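Local atomic coordinates of Apc35852 (Geobacillus stearothermophilus, PDB entry 1U9C), a protein that is of unknown function but belongs to the DJ-1/PfpI family and may, like its relatives, act as a chaperone or cysteine protease. Residues K23-L36 / V55-W69. Sequence-based numbering, arbitrary orientation.
Sequences KTGLWLEEFAVPYL and VPLDPRSINEKDPSW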
# COMPACT_ATOMS: atom_id res chain seq x y z
N LYS A 23 -14.85 -10.90 7.34
CA LYS A 23 -14.85 -9.74 6.40
C LYS A 23 -13.64 -8.89 6.60
O LYS A 23 -13.08 -8.82 7.71
CB LYS A 23 -16.05 -8.81 6.68
CG LYS A 23 -17.33 -9.58 6.80
CD LYS A 23 -17.56 -10.59 5.69
CE LYS A 23 -18.15 -9.99 4.45
NZ LYS A 23 -18.96 -11.02 3.78
N THR A 24 -13.31 -8.16 5.55
CA THR A 24 -12.18 -7.26 5.60
C THR A 24 -12.48 -5.96 4.88
O THR A 24 -13.60 -5.51 4.70
CB THR A 24 -11.00 -8.03 5.09
OG1 THR A 24 -9.78 -7.31 5.25
CG2 THR A 24 -11.13 -8.47 3.62
N GLY A 25 -11.39 -5.28 4.55
CA GLY A 25 -11.37 -3.98 3.84
C GLY A 25 -10.02 -3.32 4.02
O GLY A 25 -9.06 -3.99 4.19
N LEU A 26 -10.00 -2.00 3.93
CA LEU A 26 -8.81 -1.19 4.18
C LEU A 26 -8.51 -1.16 5.65
O LEU A 26 -9.41 -1.03 6.50
CB LEU A 26 -9.11 0.23 3.72
CG LEU A 26 -8.16 1.32 4.22
CD1 LEU A 26 -6.76 1.20 3.71
CD2 LEU A 26 -8.77 2.68 3.84
N TRP A 27 -7.24 -1.30 6.01
CA TRP A 27 -6.82 -1.09 7.38
C TRP A 27 -6.66 0.42 7.61
O TRP A 27 -5.71 1.01 7.11
CB TRP A 27 -5.48 -1.79 7.71
CG TRP A 27 -5.27 -1.90 9.15
CD1 TRP A 27 -4.70 -0.96 9.98
CD2 TRP A 27 -5.74 -2.95 9.99
NE1 TRP A 27 -4.76 -1.40 11.29
CE2 TRP A 27 -5.41 -2.60 11.31
CE3 TRP A 27 -6.41 -4.15 9.75
CZ2 TRP A 27 -5.72 -3.42 12.37
CZ3 TRP A 27 -6.72 -4.96 10.82
CH2 TRP A 27 -6.38 -4.60 12.08
N LEU A 28 -7.60 1.00 8.31
CA LEU A 28 -7.75 2.46 8.36
C LEU A 28 -6.46 3.21 8.63
O LEU A 28 -6.11 4.16 7.89
CB LEU A 28 -8.88 2.83 9.33
CG LEU A 28 -9.07 4.33 9.48
CD1 LEU A 28 -9.41 5.07 8.18
CD2 LEU A 28 -10.16 4.53 10.53
N GLU A 29 -5.70 2.83 9.65
CA GLU A 29 -4.54 3.61 10.03
C GLU A 29 -3.55 3.71 8.90
O GLU A 29 -2.77 4.68 8.81
CB GLU A 29 -3.85 2.96 11.29
CG GLU A 29 -2.52 3.58 11.69
CD GLU A 29 -1.85 2.95 12.87
OE1 GLU A 29 -2.24 1.84 13.31
OE2 GLU A 29 -0.88 3.61 13.31
N GLU A 30 -3.43 2.66 8.11
CA GLU A 30 -2.46 2.61 7.03
C GLU A 30 -2.70 3.61 5.93
O GLU A 30 -1.78 3.93 5.17
CB GLU A 30 -2.35 1.20 6.49
CG GLU A 30 -1.76 0.23 7.52
CD GLU A 30 -1.83 -1.19 7.14
OE1 GLU A 30 -2.14 -1.53 6.04
OE2 GLU A 30 -1.55 -2.00 8.10
N PHE A 31 -3.93 4.06 5.80
CA PHE A 31 -4.31 5.21 4.98
C PHE A 31 -4.21 6.52 5.77
O PHE A 31 -3.60 7.48 5.32
CB PHE A 31 -5.73 5.06 4.44
CG PHE A 31 -6.20 6.25 3.69
CD1 PHE A 31 -5.78 6.49 2.39
CD2 PHE A 31 -6.99 7.22 4.29
CE1 PHE A 31 -6.17 7.63 1.72
CE2 PHE A 31 -7.39 8.33 3.62
CZ PHE A 31 -6.98 8.55 2.35
N ALA A 32 -4.84 6.54 6.94
CA ALA A 32 -5.05 7.81 7.63
C ALA A 32 -3.74 8.44 8.11
O ALA A 32 -3.54 9.65 7.97
CB ALA A 32 -6.00 7.65 8.82
N VAL A 33 -2.82 7.67 8.68
CA VAL A 33 -1.60 8.26 9.20
C VAL A 33 -0.74 8.81 8.03
O VAL A 33 -0.30 9.96 8.07
CB VAL A 33 -0.88 7.26 10.08
CG1 VAL A 33 0.60 7.59 10.21
CG2 VAL A 33 -1.59 7.17 11.45
N PRO A 34 -0.49 8.05 6.97
CA PRO A 34 0.19 8.61 5.82
C PRO A 34 -0.51 9.82 5.20
O PRO A 34 0.17 10.79 4.82
CB PRO A 34 0.33 7.40 4.87
CG PRO A 34 0.38 6.25 5.83
CD PRO A 34 -0.67 6.60 6.84
N TYR A 35 -1.81 9.73 5.04
CA TYR A 35 -2.57 10.85 4.45
C TYR A 35 -2.30 12.13 5.26
O TYR A 35 -1.98 13.17 4.66
CB TYR A 35 -4.07 10.50 4.48
CG TYR A 35 -5.00 11.58 3.91
CD1 TYR A 35 -5.21 11.65 2.58
CD2 TYR A 35 -5.64 12.48 4.72
CE1 TYR A 35 -6.05 12.60 2.04
CE2 TYR A 35 -6.50 13.44 4.15
CZ TYR A 35 -6.69 13.44 2.83
OH TYR A 35 -7.55 14.40 2.28
N LEU A 36 -2.37 12.04 6.57
CA LEU A 36 -2.16 13.22 7.42
C LEU A 36 -0.71 13.71 7.26
O LEU A 36 -0.47 14.93 7.18
CB LEU A 36 -2.46 12.88 8.90
CG LEU A 36 -2.22 13.93 9.98
CD1 LEU A 36 -3.14 15.10 9.72
CD2 LEU A 36 -2.39 13.42 11.40
N VAL A 55 -15.03 3.50 0.60
CA VAL A 55 -14.14 2.41 0.86
C VAL A 55 -14.54 1.68 2.12
O VAL A 55 -14.73 2.29 3.18
CB VAL A 55 -12.77 2.97 0.96
CG1 VAL A 55 -11.80 1.99 1.53
CG2 VAL A 55 -12.30 3.45 -0.40
N PRO A 56 -14.64 0.36 2.10
CA PRO A 56 -14.95 -0.40 3.31
C PRO A 56 -13.72 -0.54 4.19
O PRO A 56 -12.61 -0.71 3.69
CB PRO A 56 -15.34 -1.79 2.75
CG PRO A 56 -14.49 -1.92 1.51
CD PRO A 56 -14.43 -0.50 0.92
N LEU A 57 -13.92 -0.47 5.50
CA LEU A 57 -12.83 -0.58 6.42
C LEU A 57 -12.84 -1.96 7.07
O LEU A 57 -13.91 -2.47 7.42
CB LEU A 57 -12.98 0.51 7.50
CG LEU A 57 -13.03 1.94 6.93
CD1 LEU A 57 -13.19 3.03 8.05
CD2 LEU A 57 -11.77 2.20 6.06
N ASP A 58 -11.68 -2.52 7.27
CA ASP A 58 -11.55 -3.78 8.01
C ASP A 58 -12.11 -3.51 9.37
O ASP A 58 -11.68 -2.56 10.04
CB ASP A 58 -10.14 -4.24 8.09
CG ASP A 58 -10.00 -5.62 8.68
OD1 ASP A 58 -10.45 -5.84 9.81
OD2 ASP A 58 -9.53 -6.59 7.98
N PRO A 59 -13.04 -4.32 9.88
CA PRO A 59 -13.63 -4.05 11.17
C PRO A 59 -12.67 -4.08 12.31
O PRO A 59 -12.92 -3.41 13.30
CB PRO A 59 -14.69 -5.15 11.31
CG PRO A 59 -14.68 -5.93 10.11
CD PRO A 59 -13.66 -5.48 9.22
N ARG A 60 -11.56 -4.78 12.21
CA ARG A 60 -10.60 -4.78 13.31
C ARG A 60 -9.79 -3.48 13.37
O ARG A 60 -9.01 -3.26 14.28
CB ARG A 60 -9.66 -6.01 13.20
CG ARG A 60 -10.37 -7.33 13.46
CD ARG A 60 -10.72 -7.55 14.92
NE ARG A 60 -9.58 -7.51 15.85
CZ ARG A 60 -8.75 -8.53 16.10
NH1 ARG A 60 -8.94 -9.73 15.54
NH2 ARG A 60 -7.75 -8.36 16.95
N SER A 61 -9.98 -2.59 12.38
CA SER A 61 -9.15 -1.40 12.25
C SER A 61 -9.87 -0.08 12.58
O SER A 61 -9.27 0.98 12.54
CB SER A 61 -8.61 -1.24 10.81
OG SER A 61 -9.58 -0.72 9.88
N ILE A 62 -11.12 -0.14 12.99
CA ILE A 62 -11.94 1.04 13.19
C ILE A 62 -12.22 1.38 14.64
O ILE A 62 -12.97 2.28 14.94
CB ILE A 62 -13.31 0.85 12.50
CG1 ILE A 62 -14.13 -0.31 13.07
CG2 ILE A 62 -13.13 0.75 10.95
CD1 ILE A 62 -15.60 -0.31 12.64
N ASN A 63 -11.57 0.70 15.59
CA ASN A 63 -11.94 0.84 16.98
C ASN A 63 -11.23 1.90 17.79
O ASN A 63 -11.63 2.14 18.87
CB ASN A 63 -11.78 -0.49 17.74
CG ASN A 63 -12.78 -1.51 17.35
OD1 ASN A 63 -13.83 -1.22 16.79
ND2 ASN A 63 -12.56 -2.71 17.86
N GLU A 64 -10.13 2.39 17.23
CA GLU A 64 -9.29 3.39 17.92
C GLU A 64 -8.91 4.57 17.06
O GLU A 64 -7.76 4.94 16.91
CB GLU A 64 -8.04 2.72 18.52
CG GLU A 64 -8.28 1.60 19.49
CD GLU A 64 -9.09 2.03 20.67
OE1 GLU A 64 -9.15 3.26 20.99
OE2 GLU A 64 -9.70 1.22 21.42
N LYS A 65 -9.93 5.15 16.47
CA LYS A 65 -9.71 6.28 15.56
C LYS A 65 -9.14 7.50 16.32
O LYS A 65 -9.67 7.89 17.38
CB LYS A 65 -11.06 6.59 14.91
CG LYS A 65 -11.54 5.48 13.97
CD LYS A 65 -12.95 5.82 13.40
CE LYS A 65 -13.49 4.71 12.54
NZ LYS A 65 -14.88 5.09 12.18
N ASP A 66 -8.06 8.06 15.77
CA ASP A 66 -7.41 9.27 16.30
C ASP A 66 -8.30 10.44 15.87
O ASP A 66 -8.76 10.49 14.68
CB ASP A 66 -5.99 9.35 15.74
CG ASP A 66 -5.08 10.35 16.36
OD1 ASP A 66 -5.48 11.49 16.69
OD2 ASP A 66 -3.84 10.10 16.48
N PRO A 67 -8.51 11.40 16.75
CA PRO A 67 -9.20 12.62 16.35
C PRO A 67 -8.60 13.34 15.17
O PRO A 67 -9.32 13.90 14.37
CB PRO A 67 -9.11 13.46 17.58
CG PRO A 67 -9.03 12.45 18.72
CD PRO A 67 -8.25 11.33 18.20
N SER A 68 -7.32 13.19 14.94
CA SER A 68 -6.66 13.81 13.82
C SER A 68 -7.10 13.24 12.49
O SER A 68 -6.81 13.83 11.45
CB SER A 68 -5.13 13.73 13.99
OG SER A 68 -4.74 12.38 13.88
N TRP A 69 -7.68 12.05 12.44
CA TRP A 69 -8.06 11.36 11.21
C TRP A 69 -9.38 11.77 10.54
O TRP A 69 -9.79 11.19 9.53
CB TRP A 69 -8.13 9.83 11.45
CG TRP A 69 -6.88 9.25 11.97
CD1 TRP A 69 -5.67 9.83 12.11
CD2 TRP A 69 -6.73 7.88 12.35
NE1 TRP A 69 -4.75 8.92 12.60
CE2 TRP A 69 -5.40 7.73 12.76
CE3 TRP A 69 -7.60 6.79 12.42
CZ2 TRP A 69 -4.92 6.48 13.25
CZ3 TRP A 69 -7.07 5.56 12.87
CH2 TRP A 69 -5.78 5.47 13.26
O HOH W 1 -11.45 -8.36 10.08
O HOH W 2 -15.57 -4.32 5.95
O HOH W 3 -6.66 1.41 11.94
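Leu-26 pairs with Leu-57 in a single beta bridge, its N donating to Pro-56 O (2.9 Å) and its O accepting from Asp-58 N (2.8 Å). Thr-24 OG1, swung away from its own amide (chi1 -173°) to face the carboxylate, donates to Asp-58 OD2 at 2.8 Å on the anti side, 30° out of plane, while Asp-58 OD1 takes Arg-60 N in an Asx turn. Ser-61 OG accepts an almost straight bond from Leu-28 N (3.1 Å, 179°) and donates to a lone pair of Asp-58 O, linking helix start to turn. A water joins Glu-29 N to Ser-61 O.

Leu-26 CD2 packs on Val-55 CG1 and Leu-57 CD2. Ser-61 CB sits over the five-membered ring of Trp-27, 3.5 Å from its centroid, and Ala-32 CB similarly over that of Trp-69 (3.7 Å), whose opposite face carries Asp-66 CB. Leu-28 CD2 reaches CE3, Glu-29 CB CH2 and Val-33 CG2 NE1 of Trp-69. An alanine replacing Trp-69 would probably open a gap beside Ala-32, Leu-28 and Val-33.

The loop thus pairs first with the chain entering helix 28-40, then packs on that helix through Trp-69, N-cap of helix 70-75. Helix 28-40 also carries Glu-30, close to the oxidised cysteine (CSD) at position 129, and meets helix 209-221 through Val-33 and strand 7-12 through Phe-31.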